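Local coordinates for protein insulinase family protease (Yersinia pestis, PDB 3GO9) that is a predicted protease of the insulinase (M16) family that binds zinc and probably hydrolyses peptide bonds, at residues A107-Y111 with D112-Y116; T388-L391 with M392-L396; V404-P408 with E409-K413; L422-A425 with E426-E430. One frame throughout, in Å; residues are numbered along the deposited sequence.

Contact 1: A107-Y111 with D112-Y116; sequences AITSY and DFTLY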
loop_
_atom_site.group_PDB
_atom_site.type_symbol
_atom_site.label_atom_id
_atom_site.label_comp_id
_atom_site.label_asym_id
_atom_site.label_seq_id
_atom_site.Cartn_x
_atom_site.Cartn_y
_atom_site.Cartn_z
ATOM N N ALA A 107 -12.078 5.768 8.844
ATOM C CA ALA A 107 -11.687 4.365 8.778
ATOM C C ALA A 107 -11.765 3.852 7.362
ATOM O O ALA A 107 -12.528 4.349 6.534
ATOM C CB ALA A 107 -12.568 3.506 9.662
ATOM N N ILE A 108 -10.904 2.887 7.111
ATOM C CA ILE A 108 -10.819 2.142 5.883
ATOM C C ILE A 108 -10.923 0.700 6.249
ATOM O O ILE A 108 -10.175 0.231 7.135
ATOM C CB ILE A 108 -9.429 2.365 5.186
ATOM C CG1 ILE A 108 -9.260 3.823 4.783
ATOM C CG2 ILE A 108 -9.249 1.389 3.980
ATOM C CD1 ILE A 108 -7.838 4.196 4.431
ATOM N N THR A 109 -11.840 -0.035 5.631
ATOM C CA THR A 109 -11.916 -1.464 5.899
ATOM C C THR A 109 -11.609 -2.286 4.661
ATOM O O THR A 109 -11.792 -1.827 3.528
ATOM C CB THR A 109 -13.267 -1.882 6.464
ATOM O OG1 THR A 109 -14.249 -1.903 5.459
ATOM C CG2 THR A 109 -13.702 -0.947 7.609
ATOM N N SER A 110 -11.104 -3.488 4.860
ATOM C CA SER A 110 -10.622 -4.258 3.749
ATOM C C SER A 110 -10.867 -5.738 4.038
ATOM O O SER A 110 -11.699 -6.082 4.884
ATOM C CB SER A 110 -9.133 -3.887 3.517
ATOM O OG SER A 110 -8.596 -4.498 2.354
ATOM N N TYR A 111 -10.203 -6.610 3.290
ATOM C CA TYR A 111 -10.368 -8.035 3.441
ATOM C C TYR A 111 -9.827 -8.546 4.753
ATOM O O TYR A 111 -10.397 -9.394 5.373
ATOM C CB TYR A 111 -9.636 -8.699 2.239
ATOM C CG TYR A 111 -10.268 -8.393 0.948
ATOM C CD1 TYR A 111 -11.431 -9.076 0.539
ATOM C CD2 TYR A 111 -9.803 -7.376 0.112
ATOM C CE1 TYR A 111 -12.064 -8.726 -0.672
ATOM C CE2 TYR A 111 -10.420 -7.068 -1.080
ATOM C CZ TYR A 111 -11.549 -7.754 -1.478
ATOM O OH TYR A 111 -12.181 -7.419 -2.677
ATOM N N ASP A 112 -8.655 -8.031 5.162
ATOM C CA ASP A 112 -7.952 -8.550 6.326
ATOM C C ASP A 112 -7.541 -7.526 7.351
ATOM O O ASP A 112 -6.862 -7.872 8.308
ATOM C CB ASP A 112 -6.747 -9.442 5.943
ATOM C CG ASP A 112 -5.634 -8.731 5.265
ATOM O OD1 ASP A 112 -5.716 -7.504 5.104
ATOM O OD2 ASP A 112 -4.675 -9.452 4.843
ATOM N N PHE A 113 -8.039 -6.308 7.200
ATOM C CA PHE A 113 -7.797 -5.267 8.173
ATOM C C PHE A 113 -8.862 -4.198 8.167
ATOM O O PHE A 113 -9.595 -4.005 7.196
ATOM C CB PHE A 113 -6.393 -4.613 8.008
ATOM C CG PHE A 113 -6.271 -3.727 6.828
ATOM C CD1 PHE A 113 -6.565 -2.356 6.912
ATOM C CD2 PHE A 113 -5.850 -4.246 5.585
ATOM C CE1 PHE A 113 -6.429 -1.533 5.808
ATOM C CE2 PHE A 113 -5.777 -3.410 4.454
ATOM C CZ PHE A 113 -6.013 -2.087 4.570
ATOM N N THR A 114 -8.909 -3.483 9.290
ATOM C CA THR A 114 -9.566 -2.170 9.419
ATOM C C THR A 114 -8.535 -1.175 9.929
ATOM O O THR A 114 -7.811 -1.453 10.900
ATOM C CB THR A 114 -10.686 -2.293 10.439
ATOM O OG1 THR A 114 -11.640 -3.229 9.919
ATOM C CG2 THR A 114 -11.448 -0.991 10.685
ATOM N N LEU A 115 -8.509 0.016 9.358
ATOM C CA LEU A 115 -7.521 1.035 9.703
ATOM C C LEU A 115 -8.275 2.282 10.119
ATOM O O LEU A 115 -9.011 2.870 9.278
ATOM C CB LEU A 115 -6.649 1.360 8.485
ATOM C CG LEU A 115 -5.693 2.563 8.626
ATOM C CD1 LEU A 115 -4.647 2.213 9.641
ATOM C CD2 LEU A 115 -5.016 2.937 7.298
ATOM N N TYR A 116 -8.089 2.700 11.395
ATOM C CA TYR A 116 -8.620 3.961 11.919
ATOM C C TYR A 116 -7.537 5.025 11.842
ATOM O O TYR A 116 -6.397 4.767 12.197
ATOM C CB TYR A 116 -9.058 3.809 13.380
ATOM C CG TYR A 116 -10.246 2.869 13.548
ATOM C CD1 TYR A 116 -11.501 3.317 13.408
ATOM C CD2 TYR A 116 -10.062 1.496 13.780
ATOM C CE1 TYR A 116 -12.586 2.489 13.619
ATOM C CE2 TYR A 116 -11.169 0.632 13.889
ATOM C CZ TYR A 116 -12.414 1.153 13.833
ATOM O OH TYR A 116 -13.578 0.390 13.898
HETATM O O HOH W 1 -6.841 -6.663 2.888
#
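S110 lies over one face of the F113 ring, its CB 3.8 Å from the ring centroid and only 22° off the ring normal, a CH-pi contact displaced toward the rim at CE2. The ring reaches this place because CG of F113 sits between its own backbone N and carbonyl carbon (chi1 73°), which turns the phenyl group over S110. D112 OD1 meets the same ring at its edge, in plane. S110 OG receives a proton from a water that also donates to D112 OD1, at 2.6 Å, so one water links S110 to D112 within the turn; S110 OG has a further partner in F163 O, and D112 OD2 accepts from A247 N. The whole is a beta hairpin of the seven-stranded sheet, strands 107-109 and 114-120 running antiparallel. I108 and L115 form its hydrogen-bonded pair, I108 N to L115 O at 2.9 Å and L115 N to I108 O at 2.8 Å, and S110 N bonds F113 O beyond them. I108 CD1 and L115 CD2 approach to 4.2 Å on one face. On the other, T109 and T114 lie side by side and point the same way, their CG2 methyls 3.8 Å apart, while their hydroxyls bond other parts of the fold: T109 OG1 with H72 ND1, on a residue of a zinc site, and T114 OG1 with T58 O.

Contact 2: T388-L391 with M392-L396; sequences TDIL and MSQRL. With ZN (zinc ion), chain B.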
loop_
_atom_site.group_PDB
_atom_site.type_symbol
_atom_site.label_atom_id
_atom_site.label_comp_id
_atom_site.label_asym_id
_atom_site.label_seq_id
_atom_site.Cartn_x
_atom_site.Cartn_y
_atom_site.Cartn_z
ATOM N N THR A 388 4.730 14.307 8.273
ATOM C CA THR A 388 4.385 13.188 9.173
ATOM C C THR A 388 3.409 12.181 8.549
ATOM O O THR A 388 3.537 11.002 8.765
ATOM C CB THR A 388 3.853 13.692 10.518
ATOM O OG1 THR A 388 2.795 14.623 10.272
ATOM C CG2 THR A 388 4.965 14.370 11.346
ATOM N N ASP A 389 2.465 12.638 7.738
ATOM C CA ASP A 389 1.585 11.648 7.100
ATOM C C ASP A 389 2.253 10.729 6.075
ATOM O O ASP A 389 1.847 9.571 5.876
ATOM C CB ASP A 389 0.326 12.274 6.535
ATOM C CG ASP A 389 0.536 12.953 5.194
ATOM O OD1 ASP A 389 0.582 12.262 4.180
ATOM O OD2 ASP A 389 0.672 14.169 5.191
ATOM N N ILE A 390 3.309 11.227 5.418
ATOM C CA ILE A 390 4.095 10.435 4.499
ATOM C C ILE A 390 4.977 9.434 5.243
ATOM O O ILE A 390 5.066 8.237 4.842
ATOM C CB ILE A 390 4.904 11.305 3.494
ATOM C CG1 ILE A 390 3.920 12.108 2.626
ATOM C CG2 ILE A 390 5.833 10.398 2.622
ATOM C CD1 ILE A 390 4.590 13.218 1.807
ATOM N N LEU A 391 5.615 9.891 6.338
ATOM C CA LEU A 391 6.334 8.980 7.207
ATOM C C LEU A 391 5.402 7.840 7.646
ATOM O O LEU A 391 5.816 6.668 7.723
ATOM C CB LEU A 391 6.903 9.716 8.434
ATOM C CG LEU A 391 7.924 10.801 8.174
ATOM C CD1 LEU A 391 8.304 11.566 9.491
ATOM C CD2 LEU A 391 9.178 10.245 7.481
HETATM N N MSE A 392 4.174 8.204 8.004
HETATM C CA MSE A 392 3.202 7.209 8.474
HETATM C C MSE A 392 2.836 6.238 7.378
HETATM O O MSE A 392 2.845 5.017 7.618
HETATM C CB MSE A 392 1.952 7.852 9.072
HETATM C CG MSE A 392 0.920 6.852 9.459
HETATM SE SE MSE A 392 1.540 5.748 10.996
HETATM C CE MSE A 392 1.144 7.028 12.382
ATOM N N SER A 393 2.472 6.741 6.184
ATOM C CA SER A 393 2.046 5.837 5.121
ATOM C C SER A 393 3.164 4.918 4.689
ATOM O O SER A 393 2.933 3.767 4.339
ATOM C CB SER A 393 1.392 6.568 3.961
ATOM O OG SER A 393 2.253 7.531 3.454
ATOM N N GLN A 394 4.401 5.421 4.700
ATOM C CA GLN A 394 5.554 4.591 4.379
ATOM C C GLN A 394 5.707 3.457 5.369
ATOM O O GLN A 394 5.942 2.307 4.965
ATOM C CB GLN A 394 6.834 5.431 4.328
ATOM C CG GLN A 394 6.923 6.315 3.102
ATOM C CD GLN A 394 8.235 7.046 2.927
ATOM O OE1 GLN A 394 9.189 6.891 3.715
ATOM N NE2 GLN A 394 8.274 7.924 1.908
ATOM N N ARG A 395 5.550 3.764 6.675
ATOM C CA ARG A 395 5.651 2.721 7.685
ATOM C C ARG A 395 4.553 1.668 7.521
ATOM O O ARG A 395 4.856 0.485 7.581
ATOM C CB ARG A 395 5.575 3.312 9.094
ATOM C CG ARG A 395 5.784 2.257 10.181
ATOM C CD ARG A 395 7.135 1.661 10.203
ATOM N NE ARG A 395 7.346 0.894 11.430
ATOM C CZ ARG A 395 8.521 0.352 11.771
ATOM N NH1 ARG A 395 9.616 0.525 11.005
ATOM N NH2 ARG A 395 8.627 -0.341 12.909
ATOM N N LEU A 396 3.297 2.095 7.313
ATOM C CA LEU A 396 2.201 1.119 7.142
ATOM C C LEU A 396 2.461 0.272 5.889
ATOM O O LEU A 396 2.222 -0.936 5.874
ATOM C CB LEU A 396 0.857 1.813 7.031
ATOM C CG LEU A 396 0.337 2.523 8.272
ATOM C CD1 LEU A 396 -1.143 2.813 8.184
ATOM C CD2 LEU A 396 0.669 1.781 9.586
HETATM ZN ZN ZN B . 0.147 16.065 6.595
HETATM O O HOH W 2 0.434 15.022 8.681
HETATM O O HOH W 3 0.662 9.843 2.764
HETATM O O HOH W 4 0.687 18.095 7.816
#
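Q394 packs against I390 one turn earlier in helix 388-401, an i to i+4 contact on an alpha-helix whose other flank rests on strands 50-56 and 212-218. From the backbone outward, CB of Q394 lies 3.4 Å from I390 O, the carbonyl that also accepts the proton of Q394 N at 2.9 Å. CG comes over the same oxygen. With CG directed away from its own carbonyl carbon (chi1 -73°) and the chain extended beyond it, the side chain slants across I390, and the amide is delivered to the CG2 branch: CD stands at 4.1 Å and NE2 at 3.5 Å from I390 CG2, an approach of an amide nitrogen to a methyl and not a polar bond.

A second set of contacts starts at D389. Its OD2 binds a zinc ion at 2.4 Å, a site completed by D99, E101, D387 and waters. One of those waters donates to T388 OG1, which thus acts as a second-shell group, though T388 OG1 also bonds R49 O. The other carboxylate oxygen, OD1, has a salt bridge to R102, which probably helps to fix the rotation of the carboxylate and to spread its negative charge. A water 2.8 Å from D389 OD1 probably donates to it and also bonds S393 OG. The serine hydroxyl, held back over the preceding turn by a chi1 of 57°, is equally near two backbone carbonyls, with OG 3.2 Å from both D389 O and I390 O.

Contact 3: V404-P408 with E409-K413; sequences VDIAP and EQYQK. With ZN (zinc ion), chain F.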
loop_
_atom_site.group_PDB
_atom_site.type_symbol
_atom_site.label_atom_id
_atom_site.label_comp_id
_atom_site.label_asym_id
_atom_site.label_seq_id
_atom_site.Cartn_x
_atom_site.Cartn_y
_atom_site.Cartn_z
ATOM N N VAL A 404 10.998 -4.146 3.812
ATOM C CA VAL A 404 11.786 -3.829 5.036
ATOM C C VAL A 404 12.195 -2.360 5.247
ATOM O O VAL A 404 12.576 -1.645 4.290
ATOM C CB VAL A 404 13.073 -4.754 5.150
ATOM C CG1 VAL A 404 14.073 -4.417 4.080
ATOM C CG2 VAL A 404 13.658 -4.661 6.575
ATOM N N ASP A 405 12.116 -1.930 6.506
ATOM C CA ASP A 405 12.493 -0.557 6.938
ATOM C C ASP A 405 13.758 -0.589 7.782
ATOM O O ASP A 405 13.779 -1.148 8.872
ATOM C CB ASP A 405 11.330 0.085 7.734
ATOM C CG ASP A 405 11.572 1.516 8.117
ATOM O OD1 ASP A 405 12.752 1.983 7.984
ATOM O OD2 ASP A 405 10.566 2.125 8.683
ATOM N N ILE A 406 14.837 -0.059 7.238
ATOM C CA ILE A 406 16.138 -0.180 7.847
ATOM C C ILE A 406 16.662 1.151 8.370
ATOM O O ILE A 406 16.224 2.189 7.895
ATOM C CB ILE A 406 17.187 -0.843 6.913
ATOM C CG1 ILE A 406 17.453 -0.095 5.642
ATOM C CG2 ILE A 406 16.723 -2.277 6.664
ATOM C CD1 ILE A 406 18.658 -0.648 4.894
ATOM N N ALA A 407 17.616 1.102 9.307
ATOM C CA ALA A 407 18.245 2.341 9.811
ATOM C C ALA A 407 18.746 3.178 8.653
ATOM O O ALA A 407 19.360 2.661 7.727
ATOM C CB ALA A 407 19.407 1.999 10.760
ATOM N N PRO A 408 18.515 4.495 8.699
ATOM C CA PRO A 408 18.860 5.280 7.513
ATOM C C PRO A 408 20.364 5.345 7.260
ATOM O O PRO A 408 20.770 5.393 6.094
ATOM C CB PRO A 408 18.243 6.667 7.809
ATOM C CG PRO A 408 17.926 6.661 9.290
ATOM C CD PRO A 408 17.654 5.224 9.656
ATOM N N GLU A 409 21.208 5.300 8.299
ATOM C CA GLU A 409 22.629 5.267 8.047
ATOM C C GLU A 409 23.030 3.957 7.374
ATOM O O GLU A 409 23.936 3.972 6.518
ATOM C CB GLU A 409 23.461 5.472 9.297
ATOM C CG GLU A 409 23.356 6.864 9.843
ATOM C CD GLU A 409 23.993 6.944 11.183
ATOM O OE1 GLU A 409 23.451 6.309 12.114
ATOM O OE2 GLU A 409 25.034 7.576 11.292
ATOM N N GLN A 410 22.369 2.862 7.741
ATOM C CA GLN A 410 22.695 1.581 7.072
ATOM C C GLN A 410 22.223 1.619 5.632
ATOM O O GLN A 410 22.955 1.210 4.733
ATOM C CB GLN A 410 22.076 0.398 7.771
ATOM C CG GLN A 410 22.594 -0.946 7.187
ATOM C CD GLN A 410 21.994 -2.126 7.880
ATOM O OE1 GLN A 410 20.786 -2.184 8.022
ATOM N NE2 GLN A 410 22.860 -3.086 8.353
ATOM N N TYR A 411 21.053 2.219 5.400
ATOM C CA TYR A 411 20.533 2.364 4.085
ATOM C C TYR A 411 21.555 3.122 3.253
ATOM O O TYR A 411 21.915 2.721 2.164
ATOM C CB TYR A 411 19.196 3.087 4.092
ATOM C CG TYR A 411 18.654 3.347 2.718
ATOM C CD1 TYR A 411 17.686 2.551 2.170
ATOM C CD2 TYR A 411 19.134 4.418 1.964
ATOM C CE1 TYR A 411 17.192 2.823 0.870
ATOM C CE2 TYR A 411 18.664 4.671 0.689
ATOM C CZ TYR A 411 17.714 3.863 0.149
ATOM O OH TYR A 411 17.266 4.159 -1.132
ATOM N N GLN A 412 22.042 4.242 3.778
ATOM C CA GLN A 412 22.941 5.073 2.989
ATOM C C GLN A 412 24.209 4.296 2.568
ATOM O O GLN A 412 24.658 4.356 1.414
ATOM C CB GLN A 412 23.282 6.292 3.834
ATOM C CG GLN A 412 24.142 7.288 3.165
ATOM C CD GLN A 412 24.403 8.473 4.110
ATOM O OE1 GLN A 412 24.344 9.626 3.705
ATOM N NE2 GLN A 412 24.644 8.172 5.388
ATOM N N LYS A 413 24.774 3.545 3.501
ATOM C CA LYS A 413 25.939 2.771 3.266
ATOM C C LYS A 413 25.674 1.628 2.262
ATOM O O LYS A 413 26.421 1.434 1.284
ATOM C CB LYS A 413 26.466 2.202 4.578
ATOM C CG LYS A 413 27.664 1.322 4.465
ATOM C CD LYS A 413 28.023 0.712 5.777
ATOM C CE LYS A 413 27.060 -0.346 6.218
ATOM N NZ LYS A 413 27.317 -0.704 7.645
HETATM ZN ZN ZN F . 24.652 6.966 13.758
HETATM O O HOH W 5 23.516 8.399 13.753
#
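P408 O is the acceptor of the shortest sound polar bond across this contact, taking the proton of Q412 N at 2.9 Å with an N-H...O angle of 157°. It belongs to the first turn of helix 408-421: A407 occupies the N-cap position, P408 starts the helix, and the residues before it belong to the loop that follows helix 388-401. A proline suits this place, since its nitrogen has no proton and the first-turn amides have no carbonyl of a preceding turn to bond. The rung before it is almost as short, A407 O accepting from Y411 N at 2.9 Å.

I406, the last residue before the N-cap, packs on this turn. Its CG1 lies between the backbone N and carbonyl carbon (chi1 61°), an orientation that carries CD1 toward the helix, where it meets Y411 CA at 3.6 Å and Y411 CB at 3.9 Å. The two side chains cross at about a right angle, and the tyrosine ring leads away to an edge-to-face stack with W290. The flank of I406 also faces Q410, whose OE1 is 4.0 Å from I406 CB; the amide's polar partners lie in the N-terminal segment, with OE1 bonded to Q21 N and NE2 to A19 O and E18 OE1. E409 points out from the helix start with its chain extended, and both carboxylate oxygens bind one zinc ion, unevenly, OE1 at 2.1 Å and OE2 at 2.6 Å.

Contact 4: L422-A425 with E426-E430; sequences LTLA and ELNRE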
loop_
_atom_site.group_PDB
_atom_site.type_symbol
_atom_site.label_atom_id
_atom_site.label_comp_id
_atom_site.label_asym_id
_atom_site.label_seq_id
_atom_site.Cartn_x
_atom_site.Cartn_y
_atom_site.Cartn_z
ATOM N N LEU A 422 27.493 -1.593 -9.093
ATOM C CA LEU A 422 26.721 -2.014 -10.232
ATOM C C LEU A 422 27.413 -1.715 -11.570
ATOM O O LEU A 422 27.895 -0.606 -11.781
ATOM C CB LEU A 422 25.386 -1.316 -10.229
ATOM C CG LEU A 422 24.343 -1.866 -11.197
ATOM C CD1 LEU A 422 23.980 -3.287 -10.884
ATOM C CD2 LEU A 422 23.105 -0.971 -11.170
ATOM N N THR A 423 27.461 -2.707 -12.440
ATOM C CA THR A 423 27.999 -2.526 -13.802
ATOM C C THR A 423 26.921 -2.490 -14.879
ATOM O O THR A 423 25.799 -2.962 -14.680
ATOM C CB THR A 423 28.992 -3.636 -14.158
ATOM O OG1 THR A 423 28.303 -4.887 -14.265
ATOM C CG2 THR A 423 30.077 -3.726 -13.047
ATOM N N LEU A 424 27.280 -1.936 -16.038
ATOM C CA LEU A 424 26.370 -2.000 -17.192
ATOM C C LEU A 424 25.939 -3.410 -17.475
ATOM O O LEU A 424 24.786 -3.661 -17.748
ATOM C CB LEU A 424 27.100 -1.519 -18.452
ATOM C CG LEU A 424 26.267 -1.430 -19.720
ATOM C CD1 LEU A 424 25.070 -0.510 -19.622
ATOM C CD2 LEU A 424 27.237 -0.967 -20.842
ATOM N N ALA A 425 26.896 -4.338 -17.499
ATOM C CA ALA A 425 26.607 -5.717 -17.809
ATOM C C ALA A 425 25.559 -6.307 -16.877
ATOM O O ALA A 425 24.709 -7.091 -17.303
ATOM C CB ALA A 425 27.847 -6.522 -17.732
ATOM N N GLU A 426 25.672 -5.967 -15.596
ATOM C CA GLU A 426 24.762 -6.485 -14.573
ATOM C C GLU A 426 23.390 -5.906 -14.776
ATOM O O GLU A 426 22.371 -6.659 -14.773
ATOM C CB GLU A 426 25.277 -6.171 -13.176
ATOM C CG GLU A 426 26.496 -6.959 -12.775
ATOM C CD GLU A 426 27.171 -6.483 -11.474
ATOM O OE1 GLU A 426 27.027 -5.317 -11.038
ATOM O OE2 GLU A 426 27.914 -7.297 -10.898
ATOM N N LEU A 427 23.329 -4.584 -14.947
ATOM C CA LEU A 427 21.999 -3.964 -15.142
ATOM C C LEU A 427 21.382 -4.481 -16.465
ATOM O O LEU A 427 20.211 -4.780 -16.518
ATOM C CB LEU A 427 22.067 -2.442 -15.142
ATOM C CG LEU A 427 20.683 -1.751 -15.043
ATOM C CD1 LEU A 427 19.929 -2.173 -13.790
ATOM C CD2 LEU A 427 20.736 -0.247 -15.041
ATOM N N ASN A 428 22.168 -4.570 -17.531
ATOM C CA ASN A 428 21.615 -5.086 -18.801
ATOM C C ASN A 428 21.161 -6.548 -18.742
ATOM O O ASN A 428 20.170 -6.937 -19.379
ATOM C CB ASN A 428 22.629 -4.850 -19.938
ATOM C CG ASN A 428 22.620 -3.438 -20.419
ATOM O OD1 ASN A 428 21.753 -2.668 -20.032
ATOM N ND2 ASN A 428 23.606 -3.064 -21.268
ATOM N N ARG A 429 21.881 -7.394 -18.011
ATOM C CA ARG A 429 21.425 -8.763 -17.801
ATOM C C ARG A 429 20.081 -8.813 -17.093
ATOM O O ARG A 429 19.237 -9.607 -17.480
ATOM C CB ARG A 429 22.448 -9.569 -17.020
ATOM C CG ARG A 429 22.034 -10.985 -16.697
ATOM C CD ARG A 429 21.822 -11.816 -17.947
ATOM N NE ARG A 429 23.074 -11.925 -18.741
ATOM C CZ ARG A 429 23.211 -12.549 -19.915
ATOM N NH1 ARG A 429 22.200 -13.172 -20.515
ATOM N NH2 ARG A 429 24.419 -12.571 -20.496
ATOM N N GLU A 430 19.929 -7.989 -16.055
ATOM C CA GLU A 430 18.668 -7.887 -15.279
ATOM C C GLU A 430 17.542 -7.434 -16.232
ATOM O O GLU A 430 16.456 -8.049 -16.283
ATOM C CB GLU A 430 18.868 -6.917 -14.128
ATOM C CG GLU A 430 17.701 -6.751 -13.219
ATOM C CD GLU A 430 17.347 -7.975 -12.424
ATOM O OE1 GLU A 430 18.262 -8.650 -11.933
ATOM O OE2 GLU A 430 16.118 -8.242 -12.263
#
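A capping box opens helix 424-435, and T423 and E426 are its two members. Each side chain bonds the other's backbone: T423 OG1 accepts from E426 N at 3.1 Å, and T423 N donates to E426 OE1 at 3.0 Å. The amide comes to the carboxylate from above its plane, 40° out of it. The threonine hydroxyl is set for this by a chi1 of 67°, which lets it bend back over the start of the helix and brings it within 3.1 Å of E426 CG. The extended side chain of E426 reaches back to the cap, and a negative carboxylate there is likely to be favoured by the positive end of the helix dipole. E426 OE1 also lies 3.7 Å from L422 CD1. The ordinary helical bonds then begin, L427 N to T423 O being nearly straight at 173°.

L424, which starts the helix, and N428 one turn later cross with a methyl against an amide: L424 CD1 is 3.4 Å from N428 ND2, while N428 OD1 accepts from L360 N. On the inner side the leucines L422 and L427 meet loosely, CD2 to CD1 at 4.3 Å. L422 reaches M369 of helix 362-377 and L294 of helix 283-309, and L427 touches L368, so the short turn between helices 408-421 and 424-435 is seated against these two longer helices.

Overall arrangement
The four contacts follow one another along the chain without overlap. Contact 1 belongs to the seven-stranded mixed sheet, which includes strands 50-56 and 212-218. Contact 2 lies on helix 388-401, its centre about 16 Å from that of contact 1; they touch where L115 CD1 packs on L396 CD1 at 3.8 Å. Contact 3, again about 16 Å between centres from contact 2, is joined to it by a salt bridge from R395 NH1 to D405 OD2, 3.0 Å long. Helices 388-401, 408-421 and 424-435 are successive in the chain: the first packs on the sheet, while contact 4, on the last, is about 32 Å from contact 2 between centres.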